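Long-range contact in AgaA (Rhizobium radiobacter, PDB 6HLX), which binds the opine agropinic acid as a periplasmic substrate-binding protein, probably delivering it to an ABC transporter for import: residues V55-Q68 with K114-I128. Numbering follows the deposited sequence.
Sequences VSPDAKEFTFHLRQ and KTVKLTLSTPSVAMI. With ZN (zinc ion), chain R.
Strands 61-66 and 115-120 run antiparallel, their axes 4.6 Å apart at closest approach and 167° between directions. Phe-62 pairs with Leu-118 and Phe-64 with Val-116 as hydrogen-bonded pairs, each joined by two N-H...O bonds. The ladder continues through Leu-66 N to Lys-114 O (2.8 Å) at one end and Leu-120 N to Lys-60 O at the other. Past the strand, Ser-124 N reaches Ala-59 O (3.0 Å, 170° at the hydrogen), tying the loop before helix 127-131 to the turn 56-59. Ser-56 OG fastens that turn from within: it donates to Asp-58 OD1 and accepts from Lys-60 N and Glu-61 N.

On the apolar side, the Phe-62 ring carries much of the contact. Its CE1 meets Leu-120 CD1 at 3.5 Å, Met-127 CG, anti to its backbone N (chi1 -175°), lies over one face near the rim, and Ser-124 O sits at the edge in the ring plane, 3.6 Å from CZ. Ile-128 CD1 bridges the two phenylalanines, 3.9 Å from Phe-62 CD2 and 3.7 Å from Phe-64 CZ; Leu-118 CD1 touches Phe-64 CE2. Helix 79-90 adds Val-82 and Leu-86 against Val-116 and Leu-118.

The other side bears Thr-63, His-65, Thr-115 and Lys-117. His-65 binds zinc through NE2 at 2.0 Å, alongside Glu-54 of the adjoining strand. Its ND1 donates in the ring plane to a water that also bonds Lys-114 O.

Strand 61-66 is the middle strand of a five-stranded antiparallel sheet in this family 5 solute-binding protein, and 115-120 lies between it and edge strand 105-110, with a hydrophobic core beneath and zinc outside.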
loop_
_atom_site.group_PDB
_atom_site.type_symbol
_atom_site.label_atom_id
_atom_site.label_comp_id
_atom_site.label_asym_id
_atom_site.label_seq_id
_atom_site.Cartn_x
_atom_site.Cartn_y
_atom_site.Cartn_z
ATOM N N VAL A 55 -8.319 14.315 19.966
ATOM C CA VAL A 55 -9.091 14.601 18.755
ATOM C C VAL A 55 -10.374 15.296 19.184
ATOM O O VAL A 55 -11.086 14.773 20.050
ATOM C CB VAL A 55 -9.394 13.312 17.941
ATOM C CG1 VAL A 55 -10.220 13.619 16.682
ATOM C CG2 VAL A 55 -8.102 12.563 17.580
ATOM N N SER A 56 -10.666 16.465 18.586
ATOM C CA SER A 56 -11.875 17.209 18.922
ATOM C C SER A 56 -13.142 16.387 18.575
ATOM O O SER A 56 -13.056 15.459 17.767
ATOM C CB SER A 56 -11.881 18.567 18.231
ATOM O OG SER A 56 -11.987 18.422 16.826
ATOM N N PRO A 57 -14.297 16.668 19.214
ATOM C CA PRO A 57 -15.501 15.842 18.958
ATOM C C PRO A 57 -16.080 15.937 17.533
ATOM O O PRO A 57 -16.915 15.122 17.177
ATOM C CB PRO A 57 -16.492 16.314 20.030
ATOM C CG PRO A 57 -16.047 17.709 20.352
ATOM C CD PRO A 57 -14.548 17.681 20.259
ATOM N N ASP A 58 -15.624 16.902 16.726
ATOM C CA ASP A 58 -16.037 17.048 15.321
ATOM C C ASP A 58 -14.885 16.587 14.377
ATOM O O ASP A 58 -14.997 16.751 13.161
ATOM C CB ASP A 58 -16.431 18.498 15.026
ATOM C CG ASP A 58 -15.341 19.541 15.250
ATOM O OD1 ASP A 58 -14.247 19.174 15.715
ATOM O OD2 ASP A 58 -15.586 20.719 14.960
ATOM N N ALA A 59 -13.766 16.065 14.941
ATOM C CA ALA A 59 -12.621 15.548 14.186
ATOM C C ALA A 59 -11.989 16.594 13.249
ATOM O O ALA A 59 -11.568 16.279 12.131
ATOM C CB ALA A 59 -13.013 14.275 13.431
ATOM N N LYS A 60 -11.899 17.843 13.730
ATOM C CA LYS A 60 -11.271 18.942 12.992
ATOM C C LYS A 60 -9.988 19.460 13.650
ATOM O O LYS A 60 -9.204 20.140 12.981
ATOM C CB LYS A 60 -12.240 20.109 12.865
ATOM C CG LYS A 60 -13.147 20.016 11.675
ATOM C CD LYS A 60 -14.108 21.202 11.626
ATOM C CE LYS A 60 -13.519 22.391 10.912
ATOM N NZ LYS A 60 -14.580 23.397 10.648
ATOM N N GLU A 61 -9.811 19.218 14.964
ATOM C CA GLU A 61 -8.639 19.709 15.719
ATOM C C GLU A 61 -7.949 18.536 16.393
ATOM O O GLU A 61 -8.617 17.698 17.018
ATOM C CB GLU A 61 -9.051 20.767 16.759
ATOM C CG GLU A 61 -9.587 22.041 16.122
ATOM C CD GLU A 61 -10.164 23.040 17.104
ATOM O OE1 GLU A 61 -9.371 23.802 17.698
ATOM O OE2 GLU A 61 -11.403 23.065 17.283
ATOM N N PHE A 62 -6.614 18.476 16.266
ATOM C CA PHE A 62 -5.820 17.349 16.765
ATOM C C PHE A 62 -4.635 17.882 17.551
ATOM O O PHE A 62 -3.921 18.755 17.051
ATOM C CB PHE A 62 -5.314 16.512 15.564
ATOM C CG PHE A 62 -6.411 15.888 14.715
ATOM C CD1 PHE A 62 -7.172 16.667 13.839
ATOM C CD2 PHE A 62 -6.677 14.524 14.786
ATOM C CE1 PHE A 62 -8.237 16.110 13.124
ATOM C CE2 PHE A 62 -7.732 13.964 14.055
ATOM C CZ PHE A 62 -8.484 14.753 13.204
ATOM N N THR A 63 -4.422 17.379 18.764
ATOM C CA THR A 63 -3.244 17.789 19.546
ATOM C C THR A 63 -2.406 16.564 19.769
ATOM O O THR A 63 -2.923 15.563 20.253
ATOM C CB THR A 63 -3.617 18.439 20.890
ATOM O OG1 THR A 63 -4.407 19.592 20.637
ATOM C CG2 THR A 63 -2.374 18.868 21.695
ATOM N N PHE A 64 -1.110 16.659 19.484
ATOM C CA PHE A 64 -0.171 15.557 19.721
ATOM C C PHE A 64 0.811 15.972 20.775
ATOM O O PHE A 64 1.448 17.030 20.641
ATOM C CB PHE A 64 0.585 15.184 18.439
ATOM C CG PHE A 64 -0.366 14.706 17.367
ATOM C CD1 PHE A 64 -0.695 13.358 17.261
ATOM C CD2 PHE A 64 -0.957 15.608 16.486
ATOM C CE1 PHE A 64 -1.624 12.921 16.312
ATOM C CE2 PHE A 64 -1.883 15.171 15.532
ATOM C CZ PHE A 64 -2.206 13.830 15.453
ATOM N N HIS A 65 0.923 15.159 21.835
ATOM C CA HIS A 65 1.891 15.395 22.905
ATOM C C HIS A 65 3.053 14.470 22.651
ATOM O O HIS A 65 2.897 13.249 22.695
ATOM C CB HIS A 65 1.241 15.185 24.264
ATOM C CG HIS A 65 0.272 16.273 24.577
ATOM N ND1 HIS A 65 0.702 17.557 24.873
ATOM C CD2 HIS A 65 -1.080 16.247 24.614
ATOM C CE1 HIS A 65 -0.398 18.255 25.119
ATOM N NE2 HIS A 65 -1.486 17.507 24.977
ATOM N N LEU A 66 4.194 15.036 22.263
ATOM C CA LEU A 66 5.337 14.237 21.839
ATOM C C LEU A 66 6.055 13.515 22.965
ATOM O O LEU A 66 6.295 14.075 24.032
ATOM C CB LEU A 66 6.347 15.063 21.010
ATOM C CG LEU A 66 5.811 15.796 19.779
ATOM C CD1 LEU A 66 6.951 16.498 19.054
ATOM C CD2 LEU A 66 5.044 14.839 18.823
ATOM N N ARG A 67 6.412 12.263 22.683
ATOM C CA ARG A 67 7.181 11.391 23.561
ATOM C C ARG A 67 8.620 11.923 23.591
ATOM O O ARG A 67 9.061 12.571 22.631
ATOM C CB ARG A 67 7.178 9.984 22.908
ATOM C CG ARG A 67 7.688 8.866 23.775
ATOM C CD ARG A 67 7.622 7.547 23.025
ATOM N NE ARG A 67 6.260 7.079 22.761
ATOM C CZ ARG A 67 5.476 6.486 23.658
ATOM N NH1 ARG A 67 5.898 6.309 24.907
ATOM N NH2 ARG A 67 4.264 6.062 23.313
ATOM N N GLN A 68 9.360 11.641 24.664
ATOM C CA GLN A 68 10.785 11.969 24.699
ATOM C C GLN A 68 11.454 10.946 23.758
ATOM O O GLN A 68 11.365 9.740 23.986
ATOM C CB GLN A 68 11.361 11.847 26.131
ATOM C CG GLN A 68 12.884 11.969 26.182
ATOM C CD GLN A 68 13.444 13.236 25.574
ATOM O OE1 GLN A 68 12.953 14.349 25.822
ATOM N NE2 GLN A 68 14.505 13.087 24.765
ATOM N N LYS A 114 7.343 20.170 22.465
ATOM C CA LYS A 114 6.743 18.842 22.599
ATOM C C LYS A 114 5.258 18.782 22.272
ATOM O O LYS A 114 4.604 17.787 22.606
ATOM C CB LYS A 114 7.008 18.278 24.007
ATOM C CG LYS A 114 8.503 18.060 24.335
ATOM C CD LYS A 114 9.268 17.327 23.225
ATOM C CE LYS A 114 10.766 17.329 23.439
ATOM N NZ LYS A 114 11.170 16.278 24.400
ATOM N N THR A 115 4.735 19.785 21.561
ATOM C CA THR A 115 3.317 19.798 21.207
ATOM C C THR A 115 3.115 20.244 19.772
ATOM O O THR A 115 3.670 21.263 19.370
ATOM C CB THR A 115 2.528 20.738 22.154
ATOM O OG1 THR A 115 2.869 20.467 23.523
ATOM C CG2 THR A 115 1.010 20.665 21.947
ATOM N N VAL A 116 2.309 19.483 19.024
ATOM C CA VAL A 116 1.910 19.792 17.648
ATOM C C VAL A 116 0.388 19.833 17.634
ATOM O O VAL A 116 -0.249 18.896 18.106
ATOM C CB VAL A 116 2.384 18.733 16.621
ATOM C CG1 VAL A 116 2.005 19.140 15.188
ATOM C CG2 VAL A 116 3.863 18.484 16.733
ATOM N N LYS A 117 -0.189 20.873 17.035
ATOM C CA LYS A 117 -1.637 20.956 16.910
ATOM C C LYS A 117 -1.994 21.124 15.442
ATOM O O LYS A 117 -1.472 22.033 14.797
ATOM C CB LYS A 117 -2.173 22.158 17.689
ATOM C CG LYS A 117 -1.921 22.118 19.189
ATOM C CD LYS A 117 -2.778 23.177 19.904
ATOM C CE LYS A 117 -2.188 24.570 19.913
ATOM N NZ LYS A 117 -3.011 25.509 20.720
ATOM N N LEU A 118 -2.897 20.274 14.931
ATOM C CA LEU A 118 -3.394 20.373 13.559
ATOM C C LEU A 118 -4.820 20.874 13.585
ATOM O O LEU A 118 -5.601 20.514 14.472
ATOM C CB LEU A 118 -3.377 19.002 12.840
ATOM C CG LEU A 118 -2.067 18.219 12.876
ATOM C CD1 LEU A 118 -2.229 16.873 12.167
ATOM C CD2 LEU A 118 -0.904 19.025 12.305
ATOM N N THR A 119 -5.161 21.723 12.613
ATOM C CA THR A 119 -6.524 22.168 12.388
ATOM C C THR A 119 -6.794 21.796 10.938
ATOM O O THR A 119 -5.973 22.097 10.062
ATOM C CB THR A 119 -6.739 23.662 12.648
ATOM O OG1 THR A 119 -6.343 23.966 13.988
ATOM C CG2 THR A 119 -8.208 24.061 12.470
ATOM N N LEU A 120 -7.921 21.125 10.691
ATOM C CA LEU A 120 -8.304 20.723 9.339
ATOM C C LEU A 120 -9.316 21.701 8.755
ATOM O O LEU A 120 -10.097 22.302 9.495
ATOM C CB LEU A 120 -8.911 19.309 9.333
ATOM C CG LEU A 120 -8.153 18.164 10.042
ATOM C CD1 LEU A 120 -8.812 16.819 9.713
ATOM C CD2 LEU A 120 -6.673 18.150 9.688
ATOM N N SER A 121 -9.313 21.841 7.415
ATOM C CA SER A 121 -10.263 22.702 6.717
ATOM C C SER A 121 -11.642 22.008 6.664
ATOM O O SER A 121 -12.671 22.686 6.624
ATOM C CB SER A 121 -9.740 23.054 5.323
ATOM O OG SER A 121 -9.273 21.898 4.641
ATOM N N THR A 122 -11.653 20.644 6.634
ATOM C CA THR A 122 -12.881 19.828 6.667
ATOM C C THR A 122 -12.651 18.674 7.663
ATOM O O THR A 122 -11.518 18.207 7.772
ATOM C CB THR A 122 -13.253 19.283 5.262
ATOM O OG1 THR A 122 -12.139 18.574 4.696
ATOM C CG2 THR A 122 -13.745 20.383 4.303
ATOM N N PRO A 123 -13.689 18.167 8.361
ATOM C CA PRO A 123 -13.446 17.086 9.339
ATOM C C PRO A 123 -12.984 15.785 8.725
ATOM O O PRO A 123 -13.318 15.479 7.573
ATOM C CB PRO A 123 -14.805 16.882 10.004
ATOM C CG PRO A 123 -15.609 18.099 9.682
ATOM C CD PRO A 123 -15.109 18.588 8.363
ATOM N N SER A 124 -12.200 15.019 9.499
ATOM C CA SER A 124 -11.762 13.700 9.060
ATOM C C SER A 124 -11.559 12.772 10.243
ATOM O O SER A 124 -10.563 12.893 10.986
ATOM C CB SER A 124 -10.499 13.756 8.215
ATOM O OG SER A 124 -10.175 12.426 7.835
ATOM N N VAL A 125 -12.452 11.782 10.360
ATOM C CA VAL A 125 -12.320 10.737 11.388
ATOM C C VAL A 125 -11.183 9.736 10.976
ATOM O O VAL A 125 -10.884 8.818 11.741
ATOM C CB VAL A 125 -13.663 9.984 11.600
ATOM C CG1 VAL A 125 -14.744 10.934 12.126
ATOM C CG2 VAL A 125 -14.114 9.284 10.308
ATOM N N ALA A 126 -10.602 9.892 9.763
ATOM C CA ALA A 126 -9.539 9.003 9.258
ATOM C C ALA A 126 -8.138 9.634 9.331
ATOM O O ALA A 126 -7.164 8.990 8.948
ATOM C CB ALA A 126 -9.842 8.606 7.827
ATOM N N MET A 127 -8.040 10.904 9.763
ATOM C CA MET A 127 -6.758 11.607 9.818
ATOM C C MET A 127 -5.726 10.855 10.653
ATOM O O MET A 127 -4.565 10.770 10.239
ATOM C CB MET A 127 -6.941 13.049 10.322
ATOM C CG MET A 127 -5.658 13.900 10.287
ATOM S SD MET A 127 -4.834 13.909 8.663
ATOM C CE MET A 127 -6.061 14.701 7.649
ATOM N N ILE A 128 -6.122 10.328 11.838
ATOM C CA ILE A 128 -5.143 9.586 12.661
ATOM C C ILE A 128 -4.597 8.370 11.877
ATOM O O ILE A 128 -3.381 8.114 11.866
ATOM C CB ILE A 128 -5.750 9.175 14.037
ATOM C CG1 ILE A 128 -6.031 10.418 14.918
ATOM C CG2 ILE A 128 -4.857 8.185 14.786
ATOM C CD1 ILE A 128 -4.774 11.183 15.418
HETATM ZN ZN ZN R . -3.421 18.098 25.306
HETATM O O HOH W 1 3.385 18.065 25.283
HETATM O O HOH W 2 11.149 14.306 22.130
#